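Local coordinates for proximal thread matrix protein 1 from Mytilus galloprovincialis, a protein that binds zinc and, as a matrix protein of the mussel byssus built on von Willebrand factor type A domains, probably binds collagen, in two crystal structures: PDB 4CNB (chain A, 1.95 Å), residues V58-S63 and E72-M77; PDB 4CN9 (chain B, 1.90 Å), residues V58-S63 and E72-M77. One frame, after least-squares fit of the local backbone (RMSD 0.14 Å); residues are numbered along the deposited sequences.

Structure 1 (4CNB); sequences VLFDDS and ENYQMM.
The MIDAS motif of the first von Willebrand factor type A domain starts here, where parallel strand 54-61, inside the central sheet, runs into the loop carrying Asp61 and Ser63; helix 73-86 packs against the strand, the segments running antiparallel (171°). Met77 CE sits over one face of the Phe60 ring, 3.6 Å from its centroid and 11° off the normal, a CH-pi contact made possible by the bend of the methionine chain at chi3 (67°). Tyr74 CD1 lies at the edge of the same ring, 3.9 Å from Phe60 CE1. Tyr74 OH comes 2.9 Å from Ser63 O; its hydrogen bond goes to Asn136. Ser63 N donates to Asp61 OD1 at 2.9 Å, closing an Asx turn. Asp61 OD2 is hydrogen-bonded to Thr173; the approach of Ser63 OG to Ser65 OG may merely reflect a site modelled without ion.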
loop_
_atom_site.group_PDB
_atom_site.type_symbol
_atom_site.label_atom_id
_atom_site.label_comp_id
_atom_site.label_asym_id
_atom_site.label_seq_id
_atom_site.Cartn_x
_atom_site.Cartn_y
_atom_site.Cartn_z
ATOM N N VAL A 58 0.066 6.063 17.495
ATOM C CA VAL A 58 1.474 6.212 17.173
ATOM C C VAL A 58 2.274 5.142 17.910
ATOM O O VAL A 58 2.192 5.008 19.142
ATOM C CB VAL A 58 2.037 7.604 17.550
ATOM C CG1 VAL A 58 3.539 7.665 17.267
ATOM C CG2 VAL A 58 1.329 8.699 16.785
ATOM N N LEU A 59 3.027 4.377 17.129
ATOM C CA LEU A 59 3.875 3.316 17.630
ATOM C C LEU A 59 5.287 3.897 17.728
ATOM O O LEU A 59 5.962 4.173 16.722
ATOM C CB LEU A 59 3.783 2.129 16.678
ATOM C CG LEU A 59 4.031 0.698 17.139
ATOM C CD1 LEU A 59 3.547 0.427 18.556
ATOM C CD2 LEU A 59 3.337 -0.214 16.149
ATOM N N PHE A 60 5.702 4.109 18.967
ATOM C CA PHE A 60 6.829 4.966 19.314
ATOM C C PHE A 60 7.979 4.106 19.834
ATOM O O PHE A 60 7.891 3.548 20.924
ATOM C CB PHE A 60 6.321 5.951 20.384
ATOM C CG PHE A 60 7.305 7.000 20.808
ATOM C CD1 PHE A 60 8.432 6.672 21.541
ATOM C CD2 PHE A 60 7.060 8.336 20.526
ATOM C CE1 PHE A 60 9.307 7.658 21.954
ATOM C CE2 PHE A 60 7.925 9.316 20.935
ATOM C CZ PHE A 60 9.052 8.984 21.643
ATOM N N ASP A 61 9.040 3.977 19.038
ATOM C CA ASP A 61 10.242 3.228 19.413
ATOM C C ASP A 61 10.883 3.838 20.654
ATOM O O ASP A 61 11.188 5.030 20.666
ATOM C CB ASP A 61 11.255 3.259 18.255
ATOM C CG ASP A 61 12.339 2.175 18.371
ATOM O OD1 ASP A 61 12.645 1.730 19.493
ATOM O OD2 ASP A 61 12.888 1.770 17.326
ATOM N N ASP A 62 11.074 3.044 21.707
ATOM C CA ASP A 62 11.832 3.532 22.864
ATOM C C ASP A 62 13.027 2.670 23.215
ATOM O O ASP A 62 13.331 2.480 24.387
ATOM C CB ASP A 62 10.931 3.730 24.093
ATOM C CG ASP A 62 10.339 2.443 24.622
ATOM O OD1 ASP A 62 10.414 1.382 23.955
ATOM O OD2 ASP A 62 9.767 2.517 25.726
ATOM N N SER A 63 13.710 2.175 22.187
ATOM C CA SER A 63 14.906 1.350 22.345
ATOM C C SER A 63 16.116 2.185 22.756
ATOM O O SER A 63 16.214 3.360 22.395
ATOM C CB SER A 63 15.223 0.654 21.024
ATOM O OG SER A 63 15.670 1.589 20.052
ATOM N N GLU A 72 18.940 14.103 22.788
ATOM C CA GLU A 72 17.757 14.901 22.472
ATOM C C GLU A 72 16.802 14.225 21.484
ATOM O O GLU A 72 15.752 14.776 21.160
ATOM C CB GLU A 72 18.180 16.279 21.960
ATOM C CG GLU A 72 18.910 17.092 23.019
ATOM C CD GLU A 72 19.444 18.405 22.500
ATOM O OE1 GLU A 72 19.347 18.655 21.281
ATOM O OE2 GLU A 72 19.965 19.188 23.319
ATOM N N ASN A 73 17.157 13.023 21.034
ATOM C CA ASN A 73 16.333 12.293 20.074
ATOM C C ASN A 73 14.895 12.108 20.529
ATOM O O ASN A 73 13.979 12.314 19.737
ATOM C CB ASN A 73 16.958 10.940 19.719
ATOM C CG ASN A 73 18.121 11.079 18.770
ATOM O OD1 ASN A 73 18.222 12.062 18.065
ATOM N ND2 ASN A 73 19.006 10.092 18.751
ATOM N N TYR A 74 14.681 11.733 21.792
ATOM C CA TYR A 74 13.313 11.505 22.263
ATOM C C TYR A 74 12.466 12.781 22.212
ATOM O O TYR A 74 11.281 12.729 21.879
ATOM C CB TYR A 74 13.294 10.890 23.674
ATOM C CG TYR A 74 13.631 9.409 23.708
ATOM C CD1 TYR A 74 12.966 8.506 22.889
ATOM C CD2 TYR A 74 14.615 8.919 24.559
ATOM C CE1 TYR A 74 13.273 7.153 22.912
ATOM C CE2 TYR A 74 14.932 7.571 24.590
ATOM C CZ TYR A 74 14.257 6.692 23.766
ATOM O OH TYR A 74 14.575 5.351 23.806
ATOM N N GLN A 75 13.058 13.929 22.522
ATOM C CA GLN A 75 12.296 15.176 22.501
ATOM C C GLN A 75 11.909 15.542 21.058
ATOM O O GLN A 75 10.814 16.046 20.803
ATOM C CB GLN A 75 13.082 16.311 23.167
ATOM C CG GLN A 75 12.277 17.592 23.359
ATOM C CD GLN A 75 11.058 17.393 24.245
ATOM O OE1 GLN A 75 11.177 16.991 25.401
ATOM N NE2 GLN A 75 9.878 17.661 23.699
ATOM N N MET A 76 12.799 15.264 20.115
ATOM C CA MET A 76 12.489 15.481 18.707
ATOM C C MET A 76 11.322 14.576 18.275
ATOM O O MET A 76 10.378 15.024 17.607
ATOM C CB MET A 76 13.724 15.242 17.834
ATOM C CG MET A 76 14.888 16.193 18.141
ATOM S SD MET A 76 16.203 16.194 16.901
ATOM C CE MET A 76 17.455 15.182 17.666
ATOM N N MET A 77 11.377 13.306 18.659
ATOM C CA MET A 77 10.277 12.398 18.357
ATOM C C MET A 77 8.990 12.923 18.975
ATOM O O MET A 77 7.942 12.946 18.329
ATOM C CB MET A 77 10.571 10.995 18.884
ATOM C CG MET A 77 11.704 10.309 18.166
ATOM S SD MET A 77 12.113 8.732 18.929
ATOM C CE MET A 77 10.619 7.799 18.557
#

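Structure 2 (4CN9); sequences VLFDDS and ENYQMM. With ZN (zinc ion), chain C.
A zinc-occupied MIDAS motif lies at the loop end of this contact. Met77 CE sits over one face of the Phe60 ring, 3.8 Å from its centroid and 12° off the normal, a CH-pi contact made possible by the bend of the methionine chain at chi3 (70°). Tyr74 CD1 lies at the edge of the same ring, 3.9 Å from Phe60 CE1. Tyr74 OH comes 2.9 Å from Ser63 O; its hydrogen bond goes to Asn136. Ser63 N donates to Asp61 OD1 at 2.8 Å, closing an Asx turn; Ser63 OG donates to the same oxygen at 2.6 Å. Asp61 OD2 is hydrogen-bonded to Thr173 and accepts from water 1. Ser63 OG binds zinc at 2.2 Å; three waters, Ser65 and Asp174 complete six ligands. Asp61 reaches the metal through water 1, its OD2 lying 4.0 Å from zinc.

What differs
The sharpest difference is the zinc ion, modelled in structure 2 alone; no ligand or ion is modelled at that place in structure 1. Ser63(B) OG is a direct zinc ligand at 2.2 Å, and Asp61(B) is a second-shell residue whose OD2 accepts from water 1, itself bound to the metal. The side chains answer hardly at all: Asp61(A) and Ser63(A) keep their place within the error after superposition, and the CA atoms that can be compared coincide. The site thus appears already shaped for the ion. The Asx turn is present in both, with Ser63(A) N to Asp61(A) OD1 at 2.9 Å and Ser63(B) N to Asp61(B) OD1 at 2.8 Å. With one lone pair of Ser63(B) OG given to zinc, the hydroxyl would probably be polarised, in keeping with its proton being given to Asp61(B) OD1. Behind the loop, Phe60(A), Tyr74(A) and Met77(A) keep their places and Phe60(A) its contacts with the other two. Met76(A), touching nothing across the contact, also lies differently.

Structure 2 (4CN9)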
loop_
_atom_site.group_PDB
_atom_site.type_symbol
_atom_site.label_atom_id
_atom_site.label_comp_id
_atom_site.label_asym_id
_atom_site.label_seq_id
_atom_site.Cartn_x
_atom_site.Cartn_y
_atom_site.Cartn_z
ATOM N N VAL B 58 -0.008 6.110 17.419
ATOM C CA VAL B 58 1.421 6.163 17.135
ATOM C C VAL B 58 2.163 5.079 17.913
ATOM O O VAL B 58 2.022 4.965 19.121
ATOM C CB VAL B 58 2.024 7.544 17.483
ATOM C CG1 VAL B 58 3.531 7.538 17.285
ATOM C CG2 VAL B 58 1.359 8.619 16.640
ATOM N N LEU B 59 2.933 4.278 17.185
ATOM C CA LEU B 59 3.789 3.228 17.731
ATOM C C LEU B 59 5.210 3.781 17.760
ATOM O O LEU B 59 5.832 4.009 16.717
ATOM C CB LEU B 59 3.668 1.991 16.833
ATOM C CG LEU B 59 3.931 0.570 17.324
ATOM C CD1 LEU B 59 3.444 0.293 18.745
ATOM C CD2 LEU B 59 3.252 -0.375 16.341
ATOM N N PHE B 60 5.686 4.024 18.973
ATOM C CA PHE B 60 6.823 4.883 19.275
ATOM C C PHE B 60 7.958 3.987 19.794
ATOM O O PHE B 60 7.848 3.440 20.884
ATOM C CB PHE B 60 6.327 5.862 20.359
ATOM C CG PHE B 60 7.297 6.940 20.755
ATOM C CD1 PHE B 60 8.428 6.657 21.525
ATOM C CD2 PHE B 60 7.043 8.260 20.405
ATOM C CE1 PHE B 60 9.286 7.670 21.906
ATOM C CE2 PHE B 60 7.904 9.281 20.783
ATOM C CZ PHE B 60 9.015 8.994 21.533
ATOM N N ASP B 61 9.022 3.822 18.998
ATOM C CA ASP B 61 10.214 3.035 19.370
ATOM C C ASP B 61 10.880 3.677 20.591
ATOM O O ASP B 61 11.246 4.856 20.532
ATOM C CB ASP B 61 11.160 3.013 18.158
ATOM C CG ASP B 61 12.431 2.155 18.351
ATOM O OD1 ASP B 61 12.981 2.039 19.469
ATOM O OD2 ASP B 61 12.902 1.618 17.326
ATOM N N ASP B 62 10.995 2.938 21.710
ATOM C CA ASP B 62 11.751 3.457 22.866
ATOM C C ASP B 62 12.959 2.594 23.217
ATOM O O ASP B 62 13.300 2.428 24.381
ATOM C CB ASP B 62 10.855 3.770 24.091
ATOM C CG ASP B 62 10.206 2.536 24.728
ATOM O OD1 ASP B 62 10.247 1.419 24.169
ATOM O OD2 ASP B 62 9.627 2.712 25.825
ATOM N N SER B 63 13.625 2.088 22.182
ATOM C CA SER B 63 14.868 1.323 22.332
ATOM C C SER B 63 16.043 2.209 22.750
ATOM O O SER B 63 16.088 3.403 22.440
ATOM C CB SER B 63 15.229 0.593 21.023
ATOM O OG SER B 63 15.510 1.497 19.950
ATOM N N GLU B 72 18.994 14.274 22.875
ATOM C CA GLU B 72 17.865 15.107 22.444
ATOM C C GLU B 72 16.903 14.406 21.467
ATOM O O GLU B 72 15.850 14.959 21.119
ATOM C CB GLU B 72 18.374 16.402 21.796
ATOM C CG GLU B 72 18.802 17.467 22.800
ATOM C CD GLU B 72 17.781 17.659 23.920
ATOM O OE1 GLU B 72 16.609 17.984 23.617
ATOM O OE2 GLU B 72 18.151 17.475 25.104
ATOM N N ASN B 73 17.255 13.200 21.027
ATOM C CA ASN B 73 16.408 12.468 20.085
ATOM C C ASN B 73 14.955 12.274 20.543
ATOM O O ASN B 73 14.038 12.536 19.767
ATOM C CB ASN B 73 17.024 11.121 19.739
ATOM C CG ASN B 73 18.211 11.253 18.816
ATOM O OD1 ASN B 73 18.358 12.261 18.130
ATOM N ND2 ASN B 73 19.064 10.233 18.785
ATOM N N TYR B 74 14.737 11.819 21.779
ATOM C CA TYR B 74 13.369 11.568 22.241
ATOM C C TYR B 74 12.527 12.834 22.218
ATOM O O TYR B 74 11.339 12.792 21.901
ATOM C CB TYR B 74 13.340 10.962 23.646
ATOM C CG TYR B 74 13.634 9.481 23.690
ATOM C CD1 TYR B 74 12.946 8.588 22.862
ATOM C CD2 TYR B 74 14.602 8.968 24.557
ATOM C CE1 TYR B 74 13.218 7.224 22.902
ATOM C CE2 TYR B 74 14.882 7.605 24.595
ATOM C CZ TYR B 74 14.182 6.739 23.765
ATOM O OH TYR B 74 14.445 5.380 23.803
ATOM N N GLN B 75 13.130 13.963 22.577
ATOM C CA GLN B 75 12.389 15.223 22.545
ATOM C C GLN B 75 11.935 15.557 21.122
ATOM O O GLN B 75 10.827 16.054 20.921
ATOM C CB GLN B 75 13.214 16.378 23.124
ATOM C CG GLN B 75 12.386 17.629 23.348
ATOM C CD GLN B 75 11.110 17.350 24.130
ATOM O OE1 GLN B 75 11.154 16.883 25.265
ATOM N NE2 GLN B 75 9.966 17.614 23.513
ATOM N N MET B 76 12.793 15.283 20.144
ATOM C CA MET B 76 12.475 15.544 18.748
ATOM C C MET B 76 11.381 14.613 18.255
ATOM O O MET B 76 10.538 15.010 17.449
ATOM C CB MET B 76 13.727 15.402 17.875
ATOM C CG MET B 76 14.772 16.476 18.163
ATOM S SD MET B 76 16.188 16.486 17.048
ATOM C CE MET B 76 17.032 17.950 17.641
ATOM N N MET B 77 11.395 13.373 18.734
ATOM C CA MET B 77 10.333 12.428 18.392
ATOM C C MET B 77 9.026 12.917 18.979
ATOM O O MET B 77 8.001 12.909 18.316
ATOM C CB MET B 77 10.653 11.026 18.920
ATOM C CG MET B 77 11.789 10.353 18.205
ATOM S SD MET B 77 12.233 8.747 18.926
ATOM C CE MET B 77 10.770 7.794 18.440
HETATM ZN ZN ZN C . 16.745 1.059 18.222
HETATM O O HOH W 1 15.086 0.059 17.456
HETATM O O HOH W 2 17.543 -0.619 19.156
HETATM O O HOH W 3 18.034 0.501 16.642
#